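Local coordinates for motility protein B (PDB 3CYP), which probably forms, with MotA, the stator of the flagellar motor and fastens it to the cell wall through the periplasmic C-terminal domain described here, at residues R25-P34 / K122-F131. Residues are numbered along the deposited sequence; the frame is centred on the assembly and turned at random. Where two conformers were deposited one is given.
Sequences RIAKIIQKLP and KIHSILDNEF
Glu130 splits its carboxylate between two basic side chains of the facing helix, Arg25 and Lys28, in a salt-bridge network. Arg25 NE donates to Glu130 OE2 over 2.9 Å; the oxygen lies close to the guanidinium plane and is met on its anti lone pair, while the carboxylate itself is turned 79° from that plane. Lys28, extended throughout, brings NZ to within 2.9 Å of Glu130 OE1 on its syn side. A water accepts from Lys28 NZ and donates to Glu130 OE2, closing a loop across both carboxylate oxygens, which would limit the rotation of the group. Weak bonds from Arg25 NH2 to Glu130 OE2 and to the backbone O of Glu130 add to the grip.

One face of the guanidinium is met by Phe131, whose CE1 sits 3.6 Å above its centre; the planes are tilted by 33°, short of a parallel stack. In this OmpA-like domain, helix 17-30, which also packs on Leu73 of helix 58-75, is joined here to the C-terminal helix 117-131. The local axes approach to 10.2 Å and run roughly antiparallel at 141°.

Apolar packing is knobs-into-holes at Ile29, which enters a hole formed by Ile126, Leu127, Glu130 and Phe131. Its CG1 is anti to the carbonyl carbon, which leaves CG2 anti to the backbone N and against Ile126 CG2. Ile26 CD1 approaches Phe131 CZ at 3.8 Å, the two side chains crossing at about a right angle. Beyond the helix, in the turn leading to Pro34, Leu33 CD2 touches both Ile123 and Ile126, 3.9 Å from Ile126 CD1; Leu33 and Ile123 both also touch Phe113 of strand 108-114. Pro34 CG rests against the aliphatic part of Lys122, at CD.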
loop_
_atom_site.group_PDB
_atom_site.type_symbol
_atom_site.label_atom_id
_atom_site.label_comp_id
_atom_site.label_asym_id
_atom_site.label_seq_id
_atom_site.Cartn_x
_atom_site.Cartn_y
_atom_site.Cartn_z
ATOM N N ARG B 25 1.757 -18.071 6.704
ATOM C CA ARG B 25 2.840 -18.303 7.694
ATOM C C ARG B 25 3.548 -16.997 8.031
ATOM O O ARG B 25 3.924 -16.724 9.188
ATOM C CB ARG B 25 3.887 -19.280 7.204
ATOM C CG ARG B 25 3.429 -20.680 7.024
ATOM C CD ARG B 25 4.624 -21.607 6.688
ATOM N NE ARG B 25 5.439 -21.999 7.840
ATOM C CZ ARG B 25 6.417 -22.932 7.789
ATOM N NH1 ARG B 25 6.723 -23.526 6.648
ATOM N NH2 ARG B 25 7.102 -23.272 8.857
ATOM N N ILE B 26 3.774 -16.214 6.985
ATOM C CA ILE B 26 4.456 -14.910 7.172
ATOM C C ILE B 26 3.556 -13.932 7.966
ATOM O O ILE B 26 4.020 -13.184 8.828
ATOM C CB ILE B 26 4.896 -14.322 5.799
ATOM C CG1 ILE B 26 5.989 -15.216 5.167
ATOM C CG2 ILE B 26 5.331 -12.857 5.926
ATOM C CD1 ILE B 26 7.335 -15.168 5.950
ATOM N N ALA B 27 2.246 -13.929 7.717
ATOM C CA ALA B 27 1.297 -13.116 8.512
ATOM C C ALA B 27 1.367 -13.518 9.958
ATOM O O ALA B 27 1.388 -12.668 10.845
ATOM C CB ALA B 27 -0.158 -13.259 7.955
ATOM N N LYS B 28 1.429 -14.829 10.206
ATOM C CA LYS B 28 1.523 -15.336 11.548
ATOM C C LYS B 28 2.710 -14.738 12.269
ATOM O O LYS B 28 2.577 -14.273 13.409
ATOM C CB LYS B 28 1.641 -16.861 11.521
ATOM C CG LYS B 28 1.772 -17.512 12.893
ATOM C CD LYS B 28 1.956 -19.023 12.685
ATOM C CE LYS B 28 2.226 -19.762 13.995
ATOM N NZ LYS B 28 2.680 -21.176 13.718
ATOM N N ILE B 29 3.875 -14.803 11.640
ATOM C CA ILE B 29 5.118 -14.311 12.245
ATOM C C ILE B 29 5.048 -12.802 12.435
ATOM O O ILE B 29 5.530 -12.270 13.431
ATOM C CB ILE B 29 6.362 -14.654 11.370
ATOM C CG1 ILE B 29 6.741 -16.144 11.484
ATOM C CG2 ILE B 29 7.562 -13.804 11.721
ATOM C CD1 ILE B 29 6.200 -16.834 12.707
ATOM N N ILE B 30 4.496 -12.102 11.431
ATOM C CA ILE B 30 4.434 -10.643 11.532
ATOM C C ILE B 30 3.690 -10.212 12.780
ATOM O O ILE B 30 4.112 -9.290 13.470
ATOM C CB ILE B 30 3.872 -9.996 10.277
ATOM C CG1 ILE B 30 4.835 -10.187 9.124
ATOM C CG2 ILE B 30 3.569 -8.510 10.521
ATOM C CD1 ILE B 30 4.291 -9.836 7.737
ATOM N N GLN B 31 2.590 -10.883 13.102
ATOM C CA GLN B 31 1.798 -10.494 14.245
ATOM C C GLN B 31 2.508 -10.737 15.580
ATOM O O GLN B 31 2.065 -10.207 16.606
ATOM C CB GLN B 31 0.460 -11.211 14.180
ATOM C CG GLN B 31 -0.326 -10.779 12.982
ATOM C CD GLN B 31 -1.612 -11.511 12.836
ATOM O OE1 GLN B 31 -2.561 -11.254 13.588
ATOM N NE2 GLN B 31 -1.698 -12.358 11.814
ATOM N N LYS B 32 3.578 -11.534 15.570
ATOM C CA LYS B 32 4.377 -11.806 16.777
ATOM C C LYS B 32 5.458 -10.747 17.013
ATOM O O LYS B 32 6.039 -10.688 18.104
ATOM C CB LYS B 32 5.044 -13.180 16.671
ATOM C CG LYS B 32 4.056 -14.345 16.662
ATOM C CD LYS B 32 4.780 -15.654 16.578
ATOM C CE LYS B 32 3.788 -16.811 16.356
ATOM N NZ LYS B 32 3.125 -17.171 17.603
ATOM N N LEU B 33 5.745 -9.960 15.988
ATOM C CA LEU B 33 6.879 -9.005 16.052
ATOM C C LEU B 33 6.577 -7.808 16.927
ATOM O O LEU B 33 5.424 -7.421 17.136
ATOM C CB LEU B 33 7.221 -8.469 14.639
ATOM C CG LEU B 33 7.549 -9.514 13.602
ATOM C CD1 LEU B 33 7.919 -8.877 12.275
ATOM C CD2 LEU B 33 8.635 -10.505 14.062
ATOM N N PRO B 34 7.658 -7.149 17.411
ATOM C CA PRO B 34 7.505 -5.868 18.077
ATOM C C PRO B 34 6.747 -4.894 17.214
ATOM O O PRO B 34 6.971 -4.851 15.988
ATOM C CB PRO B 34 8.960 -5.430 18.296
ATOM C CG PRO B 34 9.726 -6.643 18.363
ATOM C CD PRO B 34 9.068 -7.550 17.327
ATOM N N LYS B 122 14.836 -10.302 18.212
ATOM C CA LYS B 122 13.496 -10.846 18.426
ATOM C C LYS B 122 12.916 -11.373 17.122
ATOM O O LYS B 122 12.283 -12.443 17.098
ATOM C CB LYS B 122 12.581 -9.815 19.047
ATOM C CG LYS B 122 12.983 -9.345 20.465
ATOM C CD LYS B 122 12.018 -8.325 21.007
ATOM C CE LYS B 122 12.259 -8.036 22.473
ATOM N NZ LYS B 122 11.194 -7.144 23.039
ATOM N N ILE B 123 13.143 -10.646 16.036
ATOM C CA ILE B 123 12.656 -11.093 14.734
ATOM C C ILE B 123 13.328 -12.413 14.370
ATOM O O ILE B 123 12.676 -13.354 13.941
ATOM C CB ILE B 123 12.911 -10.057 13.600
ATOM C CG1 ILE B 123 12.291 -8.681 13.958
ATOM C CG2 ILE B 123 12.357 -10.622 12.263
ATOM C CD1 ILE B 123 12.663 -7.577 12.928
ATOM N N HIS B 124 14.651 -12.459 14.511
ATOM C CA HIS B 124 15.421 -13.645 14.131
ATOM C C HIS B 124 14.882 -14.878 14.882
ATOM O O HIS B 124 14.694 -15.962 14.273
ATOM C CB HIS B 124 16.909 -13.430 14.463
ATOM C CG HIS B 124 17.787 -14.526 13.960
ATOM N ND1 HIS B 124 19.049 -14.749 14.459
ATOM C CD2 HIS B 124 17.583 -15.474 13.013
ATOM C CE1 HIS B 124 19.586 -15.790 13.846
ATOM N NE2 HIS B 124 18.729 -16.234 12.946
ATOM N N SER B 125 14.583 -14.696 16.163
ATOM C CA SER B 125 14.125 -15.806 17.023
ATOM C C SER B 125 12.792 -16.288 16.531
ATOM O O SER B 125 12.557 -17.490 16.442
ATOM C CB SER B 125 14.003 -15.434 18.493
ATOM O OG SER B 125 15.281 -15.252 19.052
ATOM N N ILE B 126 11.932 -15.330 16.212
ATOM C CA ILE B 126 10.559 -15.618 15.769
ATOM C C ILE B 126 10.594 -16.336 14.432
ATOM O O ILE B 126 9.846 -17.319 14.222
ATOM C CB ILE B 126 9.706 -14.302 15.763
ATOM C CG1 ILE B 126 9.277 -13.937 17.180
ATOM C CG2 ILE B 126 8.413 -14.434 14.874
ATOM C CD1 ILE B 126 8.760 -12.483 17.407
ATOM N N LEU B 127 11.438 -15.877 13.509
ATOM C CA LEU B 127 11.606 -16.564 12.226
ATOM C C LEU B 127 12.108 -17.982 12.439
ATOM O O LEU B 127 11.585 -18.907 11.836
ATOM C CB LEU B 127 12.587 -15.830 11.337
ATOM C CG LEU B 127 11.996 -14.526 10.787
ATOM C CD1 LEU B 127 13.125 -13.783 10.127
ATOM C CD2 LEU B 127 10.806 -14.799 9.831
ATOM N N ASP B 128 13.102 -18.129 13.301
ATOM C CA ASP B 128 13.629 -19.452 13.679
ATOM C C ASP B 128 12.564 -20.383 14.211
ATOM O O ASP B 128 12.529 -21.549 13.806
ATOM C CB ASP B 128 14.691 -19.295 14.755
ATOM C CG ASP B 128 16.022 -19.023 14.196
ATOM O OD1 ASP B 128 16.164 -19.086 12.950
ATOM O OD2 ASP B 128 16.938 -18.767 15.005
ATOM N N ASN B 129 11.742 -19.893 15.131
ATOM C CA ASN B 129 10.700 -20.696 15.772
ATOM C C ASN B 129 9.687 -21.206 14.754
ATOM O O ASN B 129 9.226 -22.350 14.821
ATOM C CB ASN B 129 9.962 -19.905 16.839
ATOM C CG ASN B 129 10.832 -19.555 18.025
ATOM O OD1 ASN B 129 10.483 -18.674 18.807
ATOM N ND2 ASN B 129 11.954 -20.227 18.160
ATOM N N GLU B 130 9.345 -20.367 13.791
ATOM C CA GLU B 130 8.402 -20.782 12.754
ATOM C C GLU B 130 9.021 -21.707 11.698
ATOM O O GLU B 130 8.398 -22.703 11.308
ATOM C CB GLU B 130 7.834 -19.561 12.036
ATOM C CG GLU B 130 6.823 -19.881 10.924
ATOM C CD GLU B 130 5.619 -20.679 11.422
ATOM O OE1 GLU B 130 5.260 -20.569 12.618
ATOM O OE2 GLU B 130 5.010 -21.405 10.618
ATOM N N PHE B 131 10.208 -21.361 11.193
ATOM C CA PHE B 131 10.741 -21.996 9.990
ATOM C C PHE B 131 11.821 -23.043 10.300
ATOM O O PHE B 131 12.191 -23.795 9.398
ATOM C CB PHE B 131 11.230 -20.923 8.989
ATOM C CG PHE B 131 10.106 -20.101 8.394
ATOM C CD1 PHE B 131 9.301 -20.603 7.362
ATOM C CD2 PHE B 131 9.803 -18.837 8.891
ATOM C CE1 PHE B 131 8.256 -19.866 6.855
ATOM C CE2 PHE B 131 8.759 -18.104 8.375
ATOM C CZ PHE B 131 7.981 -18.619 7.350
HETATM O O HOH W 1 2.575 -22.293 10.774
#